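Local coordinates for protein 4-hydroxy-tetrahydrodipicolinate synthase (Methylacidiphilum fumariolicum SolV, PDB 6T3T) that probably condenses pyruvate with aspartate beta-semialdehyde to 4-hydroxy-tetrahydrodipicolinate, a step of lysine biosynthesis, working as a homotetramer, at residues 168-171 with 172-176. Sequence-based numbering, arbitrary orientation.
Sequences VDRV and SQLVE
Q173 folds back along the helix towards D169 and R170, one turn earlier in helix 168-177, which links strands 158-163 and 183-186 as a beta-alpha-beta crossover of the TIM barrel. Followed outward, its CB lies 3.6 Å from R170 O, and CG, placed beside its own backbone N (chi1 -77°), runs past D169 O. The extended chain then sets the amide between two charged groups. OE1 comes within 3.7 Å of R170 NE, obliquely to the guanidinium, while NE2 lies 3.9 Å from D169 OD2, the amide and carboxylate planes 68° apart. Both approaches are long, and the stronger partners lie elsewhere: R170 NH1 makes a salt bridge to D142, and D169 OD2 is hydrogen-bonded to Y238 of the second subunit, whose side chain also packs on Q173. Replacing Q173 by alanine would remove the amide from between the two charged groups and is likely to open a gap beside Y238 of the second subunit. R170 bends at chi2 and chi3, and its CG touches L174 CD1 at 3.8 Å; V145 of helix 145-154 borders both side chains. Backbone i to i+4 bonds hold the turn: Q173 N reaches D169 O at 3.0 Å and L174 N reaches R170 O, whereas the bond from S172 N to V168 O is weak. S172 OG, hydrogen-bonded to H234 of the second subunit, meets D169 through solvent as well: it donates to a water 3.0 Å away, and that water donates to D169 OD1 at 2.8 Å.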
loop_
_atom_site.group_PDB
_atom_site.type_symbol
_atom_site.label_atom_id
_atom_site.label_comp_id
_atom_site.label_asym_id
_atom_site.label_seq_id
_atom_site.Cartn_x
_atom_site.Cartn_y
_atom_site.Cartn_z
ATOM N N VAL A 168 6.985 -13.742 -3.418
ATOM C CA VAL A 168 7.728 -15.006 -3.377
ATOM C C VAL A 168 7.772 -15.530 -1.959
ATOM O O VAL A 168 7.828 -16.742 -1.730
ATOM C CB VAL A 168 9.167 -14.824 -3.903
ATOM C CG1 VAL A 168 9.851 -16.184 -4.117
ATOM C CG2 VAL A 168 9.169 -14.015 -5.155
ATOM N N ASP A 169 7.767 -14.623 -0.984
ATOM C CA ASP A 169 7.757 -15.010 0.419
ATOM C C ASP A 169 6.528 -15.857 0.769
ATOM O O ASP A 169 6.588 -16.731 1.642
ATOM C CB ASP A 169 7.827 -13.749 1.265
ATOM C CG ASP A 169 8.604 -13.953 2.507
ATOM O OD1 ASP A 169 9.827 -14.168 2.387
ATOM O OD2 ASP A 169 7.999 -13.913 3.593
ATOM N N ARG A 170 5.400 -15.586 0.123
ATOM C CA ARG A 170 4.234 -16.436 0.298
ATOM C C ARG A 170 4.542 -17.885 -0.056
ATOM O O ARG A 170 4.062 -18.812 0.611
ATOM C CB ARG A 170 3.095 -15.899 -0.566
ATOM C CG ARG A 170 1.829 -16.700 -0.473
ATOM C CD ARG A 170 1.416 -16.765 0.960
ATOM N NE ARG A 170 1.148 -15.465 1.563
ATOM C CZ ARG A 170 -0.077 -14.956 1.677
ATOM N NH1 ARG A 170 -1.117 -15.657 1.206
ATOM N NH2 ARG A 170 -0.260 -13.767 2.263
ATOM N N VAL A 171 5.358 -18.111 -1.090
ATOM C CA VAL A 171 5.693 -19.482 -1.464
ATOM C C VAL A 171 6.485 -20.160 -0.345
ATOM O O VAL A 171 6.180 -21.291 0.059
ATOM C CB VAL A 171 6.435 -19.510 -2.813
ATOM C CG1 VAL A 171 6.861 -20.915 -3.151
ATOM C CG2 VAL A 171 5.528 -18.971 -3.933
ATOM N N SER A 172 7.474 -19.464 0.210
ATOM C CA SER A 172 8.230 -20.035 1.327
ATOM C C SER A 172 7.328 -20.372 2.507
ATOM O O SER A 172 7.525 -21.399 3.165
ATOM C CB SER A 172 9.337 -19.076 1.786
ATOM O OG SER A 172 10.347 -18.961 0.809
ATOM N N GLN A 173 6.349 -19.505 2.812
ATOM C CA GLN A 173 5.413 -19.804 3.900
ATOM C C GLN A 173 4.539 -21.010 3.561
ATOM O O GLN A 173 4.284 -21.868 4.420
ATOM C CB GLN A 173 4.546 -18.574 4.214
ATOM C CG GLN A 173 5.276 -17.484 5.047
ATOM C CD GLN A 173 4.675 -16.073 4.918
ATOM O OE1 GLN A 173 3.934 -15.782 3.984
ATOM N NE2 GLN A 173 5.028 -15.188 5.852
ATOM N N LEU A 174 4.067 -21.090 2.319
ATOM C CA LEU A 174 3.230 -22.218 1.922
ATOM C C LEU A 174 3.998 -23.535 2.013
ATOM O O LEU A 174 3.460 -24.543 2.501
ATOM C CB LEU A 174 2.676 -21.977 0.517
ATOM C CG LEU A 174 1.610 -20.887 0.468
ATOM C CD1 LEU A 174 1.289 -20.462 -0.965
ATOM C CD2 LEU A 174 0.360 -21.383 1.194
ATOM N N VAL A 175 5.261 -23.558 1.549
ATOM C CA VAL A 175 6.047 -24.789 1.657
ATOM C C VAL A 175 6.316 -25.132 3.130
ATOM O O VAL A 175 6.230 -26.301 3.524
ATOM C CB VAL A 175 7.330 -24.711 0.804
ATOM C CG1 VAL A 175 6.979 -24.567 -0.663
ATOM C CG2 VAL A 175 8.152 -23.555 1.182
ATOM N N GLU A 176 6.568 -24.127 3.985
ATOM C CA GLU A 176 6.662 -24.417 5.421
ATOM C C GLU A 176 5.410 -25.117 5.929
ATOM O O GLU A 176 5.496 -26.060 6.718
ATOM C CB GLU A 176 6.794 -23.137 6.253
ATOM C CG GLU A 176 8.131 -22.792 6.852
ATOM C CD GLU A 176 8.787 -23.915 7.638
ATOM O OE1 GLU A 176 8.333 -24.301 8.740
ATOM O OE2 GLU A 176 9.822 -24.380 7.145
HETATM O O HOH W 1 11.050 -16.056 0.657
#